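Local atomic coordinates of putative pyrroline carboxylate reductase (PDB entry 2AHR), a protein that probably catalyses the NAD(P)H-dependent reduction of 1-pyrroline-5-carboxylate to L-proline, the last step of proline biosynthesis. Residues 136-139 and 140-143; 97-101 and 102-106. All coordinates share one frame; numbering follows the deposited sequence.

In the fold
Followed from the N terminus, the chain first builds four parallel strands (5-9, 28-32, 63-66 and 86-88) of the Rossmann-type nucleotide-binding domain, and contact 2 (97-101 with 102-106) comes where helix 95-102 ends and turns into the loop before strand 108-112. Contact 1 (136-139 with 140-143) follows later, within helix 134-145, which connects strands 122-128 and 148-152 at the far end of the same mixed sheet. Each joins two segments that follow one another without a gap, so neither closes a long loop; they lie in series and do not cross. The centres of contact 1 and contact 2 are about 20 Å apart. Contact 2 packs on strands 86-88 and 108-112, contact 1 on strand 122-128.

Contact 1 of 2, residues 136-139 and 140-143; sequences LQAR and VRDL
This is a local i to i+4 contact inside one alpha helix, 134-145, the crossover helix of the beta-alpha-beta unit formed with strands 122-128 and 148-152 at the edge of the Rossmann-type domain. Successive backbone hydrogen bonds run from V140 N to L136 O (3.0 Å), R141 N to Q137 O (2.7 Å) and D142 N to A138 O (3.0 Å); a fourth, from L143 N to R139 O, is weak. On the buried side V140 sets its CG2 beside its own backbone N, close to L136 O, and the same methyl meets L136 CD1 at 4.3 Å. L136 also reaches P85 and P107, while V140 packs on L126 of strand 122-128. L136 CD1 in turn lies 3.5 Å above one face of the R139 guanidinium, offset toward its rim, so a leucine methyl covers part of a charged, flat group. The R141 chain leaves with CG anti to the backbone N (chi1 -172°) and bends at chi3, which carries the guanidinium back along the helix over the preceding turn. There it meets Q137 and A138 obliquely, its plane turned 50° from the Q137 amide. The touch is made by carbon rather than by the amide: R141 NH2 stands 3.8 Å from Q137 CG, and R141 NH1 lies 4.0 Å from A138 CB.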
loop_
_atom_site.group_PDB
_atom_site.type_symbol
_atom_site.label_atom_id
_atom_site.label_comp_id
_atom_site.label_asym_id
_atom_site.label_seq_id
_atom_site.Cartn_x
_atom_site.Cartn_y
_atom_site.Cartn_z
ATOM N N LEU E 136 16.582 47.191 22.789
ATOM C CA LEU E 136 15.257 46.605 22.940
ATOM C C LEU E 136 15.284 45.091 22.698
ATOM O O LEU E 136 14.643 44.345 23.431
ATOM C CB LEU E 136 14.229 47.274 22.019
ATOM C CG LEU E 136 12.793 46.725 22.105
ATOM C CD1 LEU E 136 12.235 46.793 23.515
ATOM C CD2 LEU E 136 11.845 47.404 21.118
ATOM N N GLN E 137 16.027 44.648 21.682
ATOM C CA GLN E 137 16.142 43.217 21.394
ATOM C C GLN E 137 16.788 42.496 22.579
ATOM O O GLN E 137 16.329 41.423 22.988
ATOM C CB GLN E 137 16.893 42.964 20.074
ATOM C CG GLN E 137 17.012 41.481 19.697
ATOM C CD GLN E 137 16.640 41.172 18.254
ATOM O OE1 GLN E 137 15.982 41.966 17.582
ATOM N NE2 GLN E 137 17.048 39.998 17.774
ATOM N N ALA E 138 17.824 43.122 23.142
ATOM C CA ALA E 138 18.537 42.614 24.321
ATOM C C ALA E 138 17.640 42.548 25.564
ATOM O O ALA E 138 17.719 41.588 26.345
ATOM C CB ALA E 138 19.777 43.459 24.593
ATOM N N ARG E 139 16.786 43.553 25.739
ATOM C CA ARG E 139 15.809 43.554 26.833
ATOM C C ARG E 139 14.790 42.423 26.690
ATOM O O ARG E 139 14.418 41.779 27.673
ATOM C CB ARG E 139 15.100 44.905 26.936
ATOM C CG ARG E 139 15.687 45.833 28.002
ATOM C CD ARG E 139 15.484 47.301 27.676
ATOM N NE ARG E 139 14.090 47.667 27.422
ATOM C CZ ARG E 139 13.701 48.584 26.532
ATOM N NH1 ARG E 139 14.592 49.226 25.776
ATOM N NH2 ARG E 139 12.406 48.853 26.378
ATOM N N VAL E 140 14.352 42.185 25.457
ATOM C CA VAL E 140 13.419 41.100 25.173
ATOM C C VAL E 140 14.120 39.733 25.261
ATOM O O VAL E 140 13.529 38.781 25.756
ATOM C CB VAL E 140 12.674 41.314 23.834
ATOM C CG1 VAL E 140 11.812 40.090 23.471
ATOM C CG2 VAL E 140 11.804 42.573 23.912
ATOM N N ARG E 141 15.376 39.659 24.826
ATOM C CA ARG E 141 16.175 38.464 25.007
ATOM C C ARG E 141 16.312 38.094 26.497
ATOM O O ARG E 141 16.317 36.917 26.844
ATOM C CB ARG E 141 17.552 38.604 24.350
ATOM C CG ARG E 141 18.350 37.294 24.348
ATOM C CD ARG E 141 19.747 37.436 23.760
ATOM N NE ARG E 141 19.717 37.985 22.407
ATOM C CZ ARG E 141 20.180 39.188 22.060
ATOM N NH1 ARG E 141 20.736 39.989 22.966
ATOM N NH2 ARG E 141 20.095 39.592 20.791
ATOM N N ASP E 142 16.408 39.099 27.370
ATOM C CA ASP E 142 16.378 38.871 28.812
ATOM C C ASP E 142 15.091 38.190 29.261
ATOM O O ASP E 142 15.123 37.314 30.134
ATOM C CB ASP E 142 16.533 40.189 29.581
ATOM C CG ASP E 142 17.947 40.699 29.566
ATOM O OD1 ASP E 142 18.866 39.859 29.557
ATOM O OD2 ASP E 142 18.141 41.943 29.565
ATOM N N LEU E 143 13.969 38.633 28.689
ATOM C CA LEU E 143 12.656 38.035 28.924
ATOM C C LEU E 143 12.584 36.569 28.481
ATOM O O LEU E 143 12.084 35.700 29.217
ATOM C CB LEU E 143 11.594 38.831 28.168
ATOM C CG LEU E 143 10.853 39.984 28.838
ATOM C CD1 LEU E 143 11.617 40.615 29.983
ATOM C CD2 LEU E 143 10.448 41.015 27.802
#

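Contact 2 of 2, residues 97-101 and 102-106; sequences RLATF and VGQDL
The carbonyl of A99 receives two backbone amides as helix 95-102 runs out: G103 N donates a hydrogen bond to A99 O at 2.7 Å, and V102 N makes a weak one to the same oxygen at 3.4 Å. G103 then leaves the helix with positive phi (130°), backbone angles that suit glycine because a CB there would jam against the preceding carbonyl oxygen. This is a local contact around a helix C-terminal turn, and past the glycine the chain swings into the loop that leads to strand 108-112. Q104 folds back over the last turn. Its chain bends at chi2 (-72°), bringing the amide alongside A99, where OE1 comes 3.9 Å from A99 CB and NE2 lies 3.8 Å from A99 O. T100 runs beside Q104 and points the same way, T100 CG2 lying 4.2 Å from Q104 NE2. The T100 hydroxyl turns instead to the preceding turn: OG1 sits between the backbone N and the carbonyl carbon (chi1 80°) and donates a 2.9 Å hydrogen bond to R97 O. That same carbonyl oxygen, R97 O, stands 3.3 Å above one face of the F101 ring, offset toward its rim. On the inner side of the turn, V102 CB packs 3.3 Å from L98 O. R97 reaches away from the turn, its NH2 forming a salt bridge with the C-terminal carboxylate of L259. The inner face of the helix settles into the domain: L98 and F101 pack on F73 of helix 73-77, while L98 touches S88 and V102 touches I86, both on strand 86-88, and both rest on L108 of strand 108-112.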
loop_
_atom_site.group_PDB
_atom_site.type_symbol
_atom_site.label_atom_id
_atom_site.label_comp_id
_atom_site.label_asym_id
_atom_site.label_seq_id
_atom_site.Cartn_x
_atom_site.Cartn_y
_atom_site.Cartn_z
ATOM N N ARG E 97 2.671 41.448 8.371
ATOM C CA ARG E 97 1.230 41.320 8.569
ATOM C C ARG E 97 0.766 41.885 9.907
ATOM O O ARG E 97 -0.313 42.460 9.982
ATOM C CB ARG E 97 0.796 39.861 8.452
ATOM C CG ARG E 97 0.784 39.364 7.022
ATOM C CD ARG E 97 0.542 37.858 6.918
ATOM N NE ARG E 97 -0.735 37.424 7.493
ATOM C CZ ARG E 97 -1.019 36.159 7.800
ATOM N NH1 ARG E 97 -0.108 35.215 7.595
ATOM N NH2 ARG E 97 -2.202 35.840 8.315
ATOM N N LEU E 98 1.571 41.710 10.961
ATOM C CA LEU E 98 1.242 42.241 12.289
ATOM C C LEU E 98 1.185 43.773 12.257
ATOM O O LEU E 98 0.297 44.377 12.850
ATOM C CB LEU E 98 2.247 41.756 13.361
ATOM C CG LEU E 98 1.991 42.213 14.815
ATOM C CD1 LEU E 98 0.628 41.741 15.358
ATOM C CD2 LEU E 98 3.114 41.801 15.778
ATOM N N ALA E 99 2.146 44.383 11.563
ATOM C CA ALA E 99 2.198 45.837 11.399
ATOM C C ALA E 99 0.942 46.405 10.741
ATOM O O ALA E 99 0.534 47.502 11.076
ATOM C CB ALA E 99 3.440 46.255 10.632
ATOM N N THR E 100 0.322 45.663 9.825
ATOM C CA THR E 100 -0.933 46.115 9.201
ATOM C C THR E 100 -2.112 46.053 10.176
ATOM O O THR E 100 -3.090 46.790 10.007
ATOM C CB THR E 100 -1.294 45.364 7.848
ATOM O OG1 THR E 100 -1.875 44.080 8.115
ATOM C CG2 THR E 100 -0.078 45.207 6.927
ATOM N N PHE E 101 -2.028 45.186 11.190
ATOM C CA PHE E 101 -3.122 45.041 12.151
ATOM C C PHE E 101 -3.012 46.069 13.255
ATOM O O PHE E 101 -4.003 46.376 13.911
ATOM C CB PHE E 101 -3.122 43.668 12.827
ATOM C CG PHE E 101 -3.284 42.505 11.892
ATOM C CD1 PHE E 101 -4.204 42.537 10.849
ATOM C CD2 PHE E 101 -2.542 41.356 12.086
ATOM C CE1 PHE E 101 -4.353 41.441 9.986
ATOM C CE2 PHE E 101 -2.693 40.259 11.242
ATOM C CZ PHE E 101 -3.598 40.302 10.188
ATOM N N VAL E 102 -1.810 46.609 13.432
ATOM C CA VAL E 102 -1.377 47.215 14.695
ATOM C C VAL E 102 -0.634 48.567 14.543
ATOM O O VAL E 102 -0.616 49.379 15.470
ATOM C CB VAL E 102 -0.536 46.155 15.482
ATOM C CG1 VAL E 102 0.860 46.644 15.847
ATOM C CG2 VAL E 102 -1.314 45.594 16.652
ATOM N N GLY E 103 -0.027 48.812 13.384
ATOM C CA GLY E 103 0.640 50.094 13.154
ATOM C C GLY E 103 2.052 49.997 12.617
ATOM O O GLY E 103 2.818 49.094 12.995
ATOM N N GLN E 104 2.398 50.947 11.748
ATOM C CA GLN E 104 3.676 50.962 11.042
ATOM C C GLN E 104 4.751 51.719 11.802
ATOM O O GLN E 104 5.901 51.817 11.345
ATOM C CB GLN E 104 3.496 51.599 9.665
ATOM C CG GLN E 104 2.472 50.887 8.769
ATOM C CD GLN E 104 2.978 49.547 8.248
ATOM O OE1 GLN E 104 4.185 49.292 8.232
ATOM N NE2 GLN E 104 2.058 48.695 7.805
ATOM N N ASP E 105 4.367 52.263 12.954
ATOM C CA ASP E 105 5.280 53.046 13.789
ATOM C C ASP E 105 5.704 52.327 15.076
ATOM O O ASP E 105 6.322 52.931 15.945
ATOM C CB ASP E 105 4.678 54.428 14.105
ATOM C CG ASP E 105 3.321 54.343 14.800
ATOM O OD1 ASP E 105 2.623 53.307 14.680
ATOM O OD2 ASP E 105 2.949 55.329 15.474
ATOM N N LEU E 106 5.404 51.034 15.182
ATOM C CA LEU E 106 5.746 50.267 16.384
ATOM C C LEU E 106 6.918 49.297 16.182
ATOM O O LEU E 106 6.976 48.589 15.171
ATOM C CB LEU E 106 4.518 49.532 16.924
ATOM C CG LEU E 106 3.365 50.471 17.295
ATOM C CD1 LEU E 106 2.084 49.695 17.551
ATOM C CD2 LEU E 106 3.720 51.367 18.495
#